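Local coordinates for protein Rik1-associated factor 1 (Schizosaccharomyces pombe, PDB 4O9D) that is a subunit, here its WD-repeat propeller domain, of the Clr4 methyltransferase complex, which methylates histone H3 to establish heterochromatin in fission yeast, at residues P22-N27 / E418-E423; E43-G48 / G65-E70; L272-T277 / F303-R308. All coordinates share one frame; numbering follows the deposited sequence.

From the N terminus the chain first lays down 22-27, an edge strand added to the blade whose other three strands come from residues 382-407. Interaction 2 then closes a short loop between 43-48 and 65-70, on neighbouring strands of the next blade, the second running out into a turn. Across the propeller interaction 3 follows in series, packing 272-277 at the edge of one blade against 303-308 in the blade after it, about 37 Å from interaction 2 between centres. Only at the C terminus does 418-423 return to meet 22-27, so interaction 1 encloses both others, beside the seam where 22-27 joins the last blade. The K24-E70 salt bridge and the F419-F45 ring contact join interactions 1 and 2.

Interaction 1. Residues P22-N27 / E418-E423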
loop_
_atom_site.group_PDB
_atom_site.type_symbol
_atom_site.label_atom_id
_atom_site.label_comp_id
_atom_site.label_asym_id
_atom_site.label_seq_id
_atom_site.Cartn_x
_atom_site.Cartn_y
_atom_site.Cartn_z
ATOM N N PRO A 22 9.508 2.029 -21.199
ATOM C CA PRO A 22 8.144 1.518 -21.349
ATOM C C PRO A 22 8.148 0.077 -21.824
ATOM O O PRO A 22 8.992 -0.307 -22.638
ATOM C CB PRO A 22 7.530 2.436 -22.414
ATOM C CG PRO A 22 8.669 3.167 -23.010
ATOM C CD PRO A 22 9.730 3.254 -21.977
ATOM N N TRP A 23 7.224 -0.720 -21.299
ATOM C CA TRP A 23 7.186 -2.130 -21.607
ATOM C C TRP A 23 5.782 -2.568 -21.983
ATOM O O TRP A 23 5.555 -3.036 -23.092
ATOM C CB TRP A 23 7.681 -2.947 -20.416
ATOM C CG TRP A 23 7.716 -4.383 -20.718
ATOM C CD1 TRP A 23 8.223 -4.964 -21.850
ATOM C CD2 TRP A 23 7.235 -5.452 -19.896
ATOM N NE1 TRP A 23 8.080 -6.326 -21.781
ATOM C CE2 TRP A 23 7.477 -6.652 -20.593
ATOM C CE3 TRP A 23 6.617 -5.510 -18.638
ATOM C CZ2 TRP A 23 7.131 -7.901 -20.073
ATOM C CZ3 TRP A 23 6.273 -6.751 -18.124
ATOM C CH2 TRP A 23 6.529 -7.931 -18.846
ATOM N N LYS A 24 4.840 -2.435 -21.052
ATOM C CA LYS A 24 3.471 -2.828 -21.316
ATOM C C LYS A 24 2.522 -1.776 -20.828
ATOM O O LYS A 24 2.743 -1.150 -19.795
ATOM C CB LYS A 24 3.133 -4.146 -20.620
ATOM C CG LYS A 24 3.966 -5.316 -21.062
ATOM C CD LYS A 24 3.628 -5.737 -22.467
ATOM C CE LYS A 24 4.339 -7.026 -22.829
ATOM N NZ LYS A 24 4.151 -7.369 -24.269
ATOM N N HIS A 25 1.451 -1.595 -21.580
ATOM C CA HIS A 25 0.354 -0.754 -21.164
ATOM C C HIS A 25 -0.910 -1.596 -21.176
ATOM O O HIS A 25 -1.092 -2.455 -22.044
ATOM C CB HIS A 25 0.153 0.433 -22.103
ATOM C CG HIS A 25 -1.206 1.040 -21.973
ATOM N ND1 HIS A 25 -1.506 1.986 -21.018
ATOM C CD2 HIS A 25 -2.362 0.791 -22.634
ATOM C CE1 HIS A 25 -2.784 2.309 -21.107
ATOM N NE2 HIS A 25 -3.326 1.601 -22.083
ATOM N N PHE A 26 -1.794 -1.326 -20.223
ATOM C CA PHE A 26 -2.993 -2.123 -20.034
ATOM C C PHE A 26 -4.143 -1.244 -19.541
ATOM O O PHE A 26 -3.951 -0.403 -18.663
ATOM C CB PHE A 26 -2.667 -3.234 -19.017
ATOM C CG PHE A 26 -3.837 -4.101 -18.640
ATOM C CD1 PHE A 26 -4.211 -5.174 -19.443
ATOM C CD2 PHE A 26 -4.529 -3.885 -17.453
ATOM C CE1 PHE A 26 -5.281 -5.995 -19.087
ATOM C CE2 PHE A 26 -5.604 -4.700 -17.094
ATOM C CZ PHE A 26 -5.976 -5.752 -17.909
ATOM N N ASN A 27 -5.330 -1.430 -20.118
ATOM C CA ASN A 27 -6.557 -0.782 -19.642
ATOM C C ASN A 27 -7.777 -1.597 -20.051
ATOM O O ASN A 27 -8.429 -1.287 -21.047
ATOM C CB ASN A 27 -6.727 0.645 -20.203
ATOM C CG ASN A 27 -7.936 1.388 -19.580
ATOM O OD1 ASN A 27 -8.863 0.759 -19.052
ATOM N ND2 ASN A 27 -7.919 2.720 -19.632
ATOM N N GLU A 418 1.482 -4.877 -25.313
ATOM C CA GLU A 418 0.293 -5.311 -24.593
ATOM C C GLU A 418 0.514 -6.683 -24.009
ATOM O O GLU A 418 1.344 -7.457 -24.500
ATOM C CB GLU A 418 -0.919 -5.371 -25.519
ATOM C CG GLU A 418 -1.596 -4.043 -25.757
ATOM C CD GLU A 418 -2.679 -4.135 -26.822
ATOM O OE1 GLU A 418 -2.478 -3.554 -27.909
ATOM O OE2 GLU A 418 -3.725 -4.794 -26.582
ATOM N N PHE A 419 -0.230 -6.969 -22.943
ATOM C CA PHE A 419 -0.351 -8.313 -22.437
ATOM C C PHE A 419 -1.432 -8.951 -23.292
ATOM O O PHE A 419 -2.270 -8.249 -23.880
ATOM C CB PHE A 419 -0.754 -8.317 -20.950
ATOM C CG PHE A 419 0.364 -7.922 -20.020
ATOM C CD1 PHE A 419 1.339 -8.844 -19.653
ATOM C CD2 PHE A 419 0.445 -6.623 -19.513
ATOM C CE1 PHE A 419 2.392 -8.482 -18.797
ATOM C CE2 PHE A 419 1.480 -6.258 -18.658
ATOM C CZ PHE A 419 2.452 -7.198 -18.296
ATOM N N ARG A 420 -1.406 -10.268 -23.397
ATOM C CA ARG A 420 -2.492 -10.963 -24.065
ATOM C C ARG A 420 -3.399 -11.536 -22.985
ATOM O O ARG A 420 -2.939 -12.251 -22.099
ATOM C CB ARG A 420 -1.950 -12.049 -24.996
ATOM C CG ARG A 420 -1.364 -11.492 -26.321
ATOM C CD ARG A 420 -0.073 -10.698 -26.100
ATOM N NE ARG A 420 0.826 -10.804 -27.255
ATOM C CZ ARG A 420 1.932 -10.077 -27.432
ATOM N NH1 ARG A 420 2.299 -9.165 -26.539
ATOM N NH2 ARG A 420 2.674 -10.262 -28.516
ATOM N N ILE A 421 -4.675 -11.180 -23.048
ATOM C CA ILE A 421 -5.663 -11.642 -22.075
ATOM C C ILE A 421 -6.027 -13.103 -22.299
ATOM O O ILE A 421 -6.343 -13.490 -23.426
ATOM C CB ILE A 421 -6.964 -10.843 -22.172
ATOM C CG1 ILE A 421 -6.716 -9.373 -21.833
ATOM C CG2 ILE A 421 -8.011 -11.433 -21.233
ATOM C CD1 ILE A 421 -7.965 -8.536 -21.879
ATOM N N ILE A 422 -5.991 -13.905 -21.234
ATOM C CA ILE A 422 -6.279 -15.333 -21.348
ATOM C C ILE A 422 -7.439 -15.685 -20.422
ATOM O O ILE A 422 -7.913 -14.835 -19.666
ATOM C CB ILE A 422 -5.048 -16.203 -20.982
ATOM C CG1 ILE A 422 -4.536 -15.856 -19.586
ATOM C CG2 ILE A 422 -3.917 -16.022 -21.995
ATOM C CD1 ILE A 422 -3.795 -16.992 -18.905
ATOM N N GLU A 423 -7.909 -16.927 -20.483
ATOM C CA GLU A 423 -8.922 -17.390 -19.527
ATOM C C GLU A 423 -8.469 -18.652 -18.793
ATOM O O GLU A 423 -8.370 -19.723 -19.391
ATOM C CB GLU A 423 -10.251 -17.660 -20.227
ATOM C CG GLU A 423 -10.802 -16.463 -20.975
ATOM C CD GLU A 423 -12.111 -16.773 -21.672
ATOM O OE1 GLU A 423 -12.338 -17.955 -22.011
ATOM O OE2 GLU A 423 -12.915 -15.838 -21.873
HETATM O O HOH W 1 -2.213 -4.898 -22.034
#
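K24 lies against the ring of F419 and runs on to the backbone of E418, and around it the contact is tightly packed. K24 CG sits over one face of the F419 ring, shifted toward its rim, 3.9 Å from the ring centroid in a CH-pi contact. The same methylene lies over the centre of the W23 ring, so it is shared by two aromatic faces. W23 and K24 can both face M405 because they form a classic beta bulge. F419 turns its edge to the face of W23 in an offset edge-to-face pair, planes at 82°, with W23 CZ3 3.9 Å from F419 CZ. A lysine suits this place: its methylenes pack on the rings and its ammonium reaches the E418 carbonyl. K24 bends at chi2 (-70°), which turns CD toward E418. K24 NZ then donates to E418 O (2.8 Å) from above the carbonyl plane. R420 NH1 grips E418 O from the opposite face, also at 2.8 Å. The two cations come within 3.4 Å, K24 NZ to R420 NH1, a repulsion that E70, salt-bridged to K24, would probably ease.

The other side is looser and wetter. A water takes the N-H of F419 and donates to H25 O, bridging the two backbones, while the exposed E418 merely brings CG near H25 O. H25 points away, its ND1 bonded to N404. Strand 21-26 completes the last blade by pairing with 403-407, the closure typical of WD-repeat beta-propellers, and 420-422 then adds to strand 71-74 of the first blade, beside that seam.

Interaction 2. Residues E43-G48 / G65-E70; sequences EKFALG and GDFHSE. With EDO (1,2-ethanediol), chain C.
F45 pairs with G65, and K44 with D66, where strands 44-49 and 62-66 run as antiparallel neighbours in a propeller blade. F45 and G65 form the hydrogen-bonded pair: F45 N donates to G65 O (3.1 Å) and G65 N to F45 O (2.8 Å). Just beyond, F67 N gives E43 O a nearly straight bond. In F45, chi1 (67°) sets CG between the backbone N and the carbonyl carbon; the ring has G65 CA over one face, 3.7 Å from its centroid. Glycine suits this site because a CB there would come 2.0 Å from F45 CZ. F67 slides alongside, its CE1 3.2 Å from F45 CD2, the rings inclined at 30° and barely overlapping. An alanine in place of F67 would probably open a gap beside F45. On the face of K44 and D66, K44 NZ makes a salt bridge to the anti lone pair of D66 OD2 (3.1 Å) and a weak bond to an ethanediol. The other carboxylate oxygen holds the turn that follows in an Asx motif: S69 N meets D66 OD1 at 2.8 Å, nearly along the C-O bond.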
loop_
_atom_site.group_PDB
_atom_site.type_symbol
_atom_site.label_atom_id
_atom_site.label_comp_id
_atom_site.label_asym_id
_atom_site.label_seq_id
_atom_site.Cartn_x
_atom_site.Cartn_y
_atom_site.Cartn_z
ATOM N N GLU A 43 8.235 -12.888 -10.926
ATOM C CA GLU A 43 7.830 -13.615 -12.132
ATOM C C GLU A 43 6.389 -13.307 -12.504
ATOM O O GLU A 43 5.974 -13.511 -13.649
ATOM C CB GLU A 43 7.986 -15.123 -11.906
ATOM C CG GLU A 43 9.424 -15.590 -12.029
ATOM C CD GLU A 43 9.640 -17.039 -11.628
ATOM O OE1 GLU A 43 10.810 -17.480 -11.689
ATOM O OE2 GLU A 43 8.662 -17.729 -11.244
ATOM N N LYS A 44 5.622 -12.821 -11.531
ATOM C CA LYS A 44 4.196 -12.594 -11.732
ATOM C C LYS A 44 3.817 -11.337 -10.987
ATOM O O LYS A 44 4.530 -10.941 -10.063
ATOM C CB LYS A 44 3.395 -13.785 -11.197
ATOM C CG LYS A 44 3.688 -15.093 -11.915
ATOM C CD LYS A 44 2.759 -16.199 -11.448
ATOM C CE LYS A 44 2.810 -17.407 -12.376
ATOM N NZ LYS A 44 1.765 -17.309 -13.439
ATOM N N PHE A 45 2.714 -10.711 -11.393
ATOM C CA PHE A 45 2.239 -9.500 -10.740
ATOM C C PHE A 45 0.719 -9.583 -10.656
ATOM O O PHE A 45 0.102 -10.415 -11.316
ATOM C CB PHE A 45 2.662 -8.263 -11.544
ATOM C CG PHE A 45 1.996 -8.174 -12.879
ATOM C CD1 PHE A 45 0.772 -7.542 -13.013
ATOM C CD2 PHE A 45 2.584 -8.758 -14.008
ATOM C CE1 PHE A 45 0.139 -7.460 -14.267
ATOM C CE2 PHE A 45 1.968 -8.688 -15.261
ATOM C CZ PHE A 45 0.744 -8.046 -15.394
ATOM N N ALA A 46 0.117 -8.718 -9.859
ATOM C CA ALA A 46 -1.328 -8.653 -9.772
ATOM C C ALA A 46 -1.797 -7.215 -9.617
ATOM O O ALA A 46 -1.120 -6.396 -8.996
ATOM C CB ALA A 46 -1.867 -9.544 -8.599
ATOM N N LEU A 47 -2.969 -6.924 -10.179
ATOM C CA LEU A 47 -3.529 -5.577 -10.204
ATOM C C LEU A 47 -4.910 -5.590 -9.584
ATOM O O LEU A 47 -5.758 -6.366 -10.006
ATOM C CB LEU A 47 -3.681 -5.086 -11.651
ATOM C CG LEU A 47 -2.470 -5.157 -12.579
ATOM C CD1 LEU A 47 -2.887 -4.778 -14.025
ATOM C CD2 LEU A 47 -1.343 -4.247 -12.098
ATOM N N GLY A 48 -5.146 -4.713 -8.607
ATOM C CA GLY A 48 -6.469 -4.530 -8.058
ATOM C C GLY A 48 -6.995 -3.135 -8.295
ATOM O O GLY A 48 -6.278 -2.161 -8.080
ATOM N N GLY A 65 -0.941 -11.377 -13.782
ATOM C CA GLY A 65 -0.161 -11.417 -15.008
ATOM C C GLY A 65 1.140 -12.178 -14.808
ATOM O O GLY A 65 1.575 -12.396 -13.673
ATOM N N ASP A 66 1.761 -12.567 -15.923
ATOM C CA ASP A 66 2.967 -13.379 -15.924
ATOM C C ASP A 66 4.006 -12.716 -16.825
ATOM O O ASP A 66 3.744 -12.483 -18.006
ATOM C CB ASP A 66 2.641 -14.783 -16.458
ATOM C CG ASP A 66 3.839 -15.713 -16.423
ATOM O OD1 ASP A 66 4.692 -15.619 -17.327
ATOM O OD2 ASP A 66 3.937 -16.529 -15.480
ATOM N N PHE A 67 5.181 -12.422 -16.276
ATOM C CA PHE A 67 6.191 -11.652 -17.003
ATOM C C PHE A 67 6.838 -12.476 -18.138
ATOM O O PHE A 67 7.085 -11.960 -19.217
ATOM C CB PHE A 67 7.260 -11.114 -16.044
ATOM C CG PHE A 67 6.773 -9.999 -15.128
ATOM C CD1 PHE A 67 6.032 -8.933 -15.627
ATOM C CD2 PHE A 67 7.067 -10.016 -13.769
ATOM C CE1 PHE A 67 5.598 -7.893 -14.787
ATOM C CE2 PHE A 67 6.634 -8.980 -12.918
ATOM C CZ PHE A 67 5.891 -7.917 -13.436
ATOM N N HIS A 68 7.091 -13.752 -17.896
ATOM C CA HIS A 68 7.656 -14.615 -18.930
ATOM C C HIS A 68 6.744 -14.765 -20.157
ATOM O O HIS A 68 7.209 -14.649 -21.285
ATOM C CB HIS A 68 7.968 -15.996 -18.363
ATOM C CG HIS A 68 8.397 -16.983 -19.403
ATOM N ND1 HIS A 68 9.397 -16.718 -20.312
ATOM C CD2 HIS A 68 7.942 -18.227 -19.696
ATOM C CE1 HIS A 68 9.553 -17.759 -21.113
ATOM N NE2 HIS A 68 8.682 -18.688 -20.760
ATOM N N SER A 69 5.452 -15.006 -19.942
ATOM C CA SER A 69 4.535 -15.285 -21.058
ATOM C C SER A 69 3.817 -14.040 -21.559
ATOM O O SER A 69 3.192 -14.058 -22.632
ATOM C CB SER A 69 3.501 -16.354 -20.650
ATOM O OG SER A 69 2.628 -15.870 -19.636
ATOM N N GLU A 70 3.897 -12.959 -20.781
ATOM C CA GLU A 70 3.272 -11.706 -21.161
ATOM C C GLU A 70 1.773 -11.913 -21.349
ATOM O O GLU A 70 1.149 -11.361 -22.258
ATOM C CB GLU A 70 3.947 -11.150 -22.419
ATOM C CG GLU A 70 5.462 -11.163 -22.279
ATOM C CD GLU A 70 6.196 -10.382 -23.376
ATOM O OE1 GLU A 70 5.549 -9.919 -24.355
ATOM O OE2 GLU A 70 7.430 -10.226 -23.237
HETATM C C1 EDO C . -1.788 -15.300 -15.184
HETATM O O1 EDO C . -1.000 -16.297 -14.520
HETATM C C2 EDO C . -1.234 -15.030 -16.584
HETATM O O2 EDO C . -1.026 -16.248 -17.315
HETATM O O HOH W 2 7.848 -14.944 -15.194
#

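Interaction 3. Residues L272-T277 / F303-R308; sequences LNFTTT and FVWDSR
Strands 272-276 and 303-306 run nearly antiparallel, at 150°, but their axes stay 9.3 Å apart, so F274 and W305 meet as members of two sheets packed face to face. F274 CB makes a CH-pi contact over the centre of the W305 six-membered ring, 3.8 Å from that centroid. Chi1 (-50°) sets F274 CG beside the backbone N; further out, F274 CD2 lies over the same indole face, 3.3 Å from W305 CG, the planes oblique at 38°. Broad flat residues suit so wide a gap. At one end L272 CD1 rests 3.9 Å from S307 CB; the small serine has its OG bonded to I291 O. At the other, T276 OG1, already bonded to Q278, lies over one face of F303, 3.6 Å from F303 CD1. W305 and D306 are a Trp-Asp pair at the end of a blade's third strand, the place of the WD-repeat signature; D306 takes R308 side-on in a salt bridge. Between the segments no direct hydrogen bond forms, and one water links T275 O to W305 NE1. Adjacent blades thus cohere here chiefly through apolar and aromatic packing, with polar contacts made by water, Q278 and I291 at its margins.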
loop_
_atom_site.group_PDB
_atom_site.type_symbol
_atom_site.label_atom_id
_atom_site.label_comp_id
_atom_site.label_asym_id
_atom_site.label_seq_id
_atom_site.Cartn_x
_atom_site.Cartn_y
_atom_site.Cartn_z
ATOM N N LEU A 272 10.955 10.406 17.370
ATOM C CA LEU A 272 10.960 11.736 16.757
ATOM C C LEU A 272 9.568 12.021 16.223
ATOM O O LEU A 272 8.811 11.104 15.866
ATOM C CB LEU A 272 11.935 11.787 15.581
ATOM C CG LEU A 272 13.361 11.261 15.751
ATOM C CD1 LEU A 272 13.975 10.992 14.381
ATOM C CD2 LEU A 272 14.230 12.232 16.547
ATOM N N ASN A 273 9.212 13.289 16.172
ATOM C CA ASN A 273 7.976 13.670 15.524
ATOM C C ASN A 273 8.179 14.932 14.691
ATOM O O ASN A 273 9.049 15.755 14.984
ATOM C CB ASN A 273 6.914 13.913 16.557
ATOM C CG ASN A 273 7.246 15.079 17.432
ATOM O OD1 ASN A 273 7.075 16.238 17.031
ATOM N ND2 ASN A 273 7.760 14.794 18.620
ATOM N N PHE A 274 7.361 15.085 13.661
ATOM C CA PHE A 274 7.439 16.228 12.761
ATOM C C PHE A 274 6.011 16.722 12.585
ATOM O O PHE A 274 5.041 15.939 12.658
ATOM C CB PHE A 274 7.985 15.789 11.399
ATOM C CG PHE A 274 9.243 14.990 11.485
ATOM C CD1 PHE A 274 9.197 13.632 11.769
ATOM C CD2 PHE A 274 10.480 15.599 11.296
ATOM C CE1 PHE A 274 10.355 12.888 11.870
ATOM C CE2 PHE A 274 11.645 14.873 11.391
ATOM C CZ PHE A 274 11.594 13.517 11.671
ATOM N N THR A 275 5.874 18.013 12.347
ATOM C CA THR A 275 4.586 18.581 12.072
ATOM C C THR A 275 4.620 19.244 10.704
ATOM O O THR A 275 5.645 19.782 10.263
ATOM C CB THR A 275 4.188 19.585 13.145
ATOM O OG1 THR A 275 5.079 20.700 13.095
ATOM C CG2 THR A 275 4.288 18.941 14.496
ATOM N N THR A 276 3.490 19.190 10.031
ATOM C CA THR A 276 3.384 19.737 8.687
ATOM C C THR A 276 2.090 20.484 8.596
ATOM O O THR A 276 1.117 20.134 9.286
ATOM C CB THR A 276 3.291 18.616 7.638
ATOM O OG1 THR A 276 3.078 19.185 6.340
ATOM C CG2 THR A 276 2.132 17.718 7.946
ATOM N N THR A 277 2.045 21.458 7.696
ATOM C CA THR A 277 0.815 22.194 7.433
ATOM C C THR A 277 -0.183 21.434 6.547
ATOM O O THR A 277 -1.342 21.841 6.423
ATOM C CB THR A 277 1.134 23.533 6.756
ATOM O OG1 THR A 277 2.025 23.300 5.668
ATOM C CG2 THR A 277 1.784 24.469 7.738
ATOM N N PHE A 303 6.699 17.218 1.817
ATOM C CA PHE A 303 7.660 17.822 2.744
ATOM C C PHE A 303 8.743 16.793 3.085
ATOM O O PHE A 303 8.440 15.620 3.232
ATOM C CB PHE A 303 6.962 18.333 4.022
ATOM C CG PHE A 303 6.210 19.634 3.826
ATOM C CD1 PHE A 303 4.959 19.645 3.258
ATOM C CD2 PHE A 303 6.779 20.846 4.199
ATOM C CE1 PHE A 303 4.268 20.815 3.077
ATOM C CE2 PHE A 303 6.096 22.027 4.009
ATOM C CZ PHE A 303 4.830 22.008 3.450
ATOM N N VAL A 304 9.993 17.238 3.189
ATOM C CA VAL A 304 11.112 16.369 3.557
ATOM C C VAL A 304 11.885 16.943 4.735
ATOM O O VAL A 304 12.115 18.148 4.769
ATOM C CB VAL A 304 12.085 16.210 2.420
ATOM C CG1 VAL A 304 13.190 15.210 2.822
ATOM C CG2 VAL A 304 11.338 15.735 1.149
ATOM N N TRP A 305 12.287 16.074 5.675
ATOM C CA TRP A 305 13.037 16.475 6.863
ATOM C C TRP A 305 14.299 15.646 6.984
ATOM O O TRP A 305 14.322 14.473 6.649
ATOM C CB TRP A 305 12.225 16.225 8.155
ATOM C CG TRP A 305 11.015 17.057 8.339
ATOM C CD1 TRP A 305 10.952 18.300 8.909
ATOM C CD2 TRP A 305 9.671 16.713 7.980
ATOM N NE1 TRP A 305 9.655 18.747 8.911
ATOM C CE2 TRP A 305 8.849 17.791 8.357
ATOM C CE3 TRP A 305 9.084 15.594 7.379
ATOM C CZ2 TRP A 305 7.467 17.790 8.157
ATOM C CZ3 TRP A 305 7.705 15.591 7.176
ATOM C CH2 TRP A 305 6.915 16.687 7.558
ATOM N N ASP A 306 15.351 16.271 7.485
ATOM C CA ASP A 306 16.548 15.590 7.918
ATOM C C ASP A 306 16.321 15.266 9.373
ATOM O O ASP A 306 16.188 16.168 10.193
ATOM C CB ASP A 306 17.729 16.563 7.790
ATOM C CG ASP A 306 19.032 16.002 8.324
ATOM O OD1 ASP A 306 19.043 15.011 9.088
ATOM O OD2 ASP A 306 20.073 16.568 7.957
ATOM N N SER A 307 16.263 13.986 9.705
ATOM C CA SER A 307 15.837 13.582 11.051
ATOM C C SER A 307 16.777 14.117 12.146
ATOM O O SER A 307 16.419 14.147 13.314
ATOM C CB SER A 307 15.763 12.068 11.133
ATOM O OG SER A 307 17.021 11.519 10.810
ATOM N N ARG A 308 17.976 14.543 11.758
ATOM C CA ARG A 308 18.967 15.028 12.724
ATOM C C ARG A 308 18.800 16.524 13.011
ATOM O O ARG A 308 19.475 17.072 13.886
ATOM C CB ARG A 308 20.373 14.770 12.186
ATOM C CG ARG A 308 20.655 13.303 11.925
ATOM C CD ARG A 308 21.864 13.142 11.031
ATOM N NE ARG A 308 21.658 13.867 9.785
ATOM C CZ ARG A 308 22.547 13.952 8.809
ATOM N NH1 ARG A 308 22.253 14.639 7.721
ATOM N NH2 ARG A 308 23.729 13.359 8.923
HETATM O O HOH W 3 8.345 21.214 10.129
#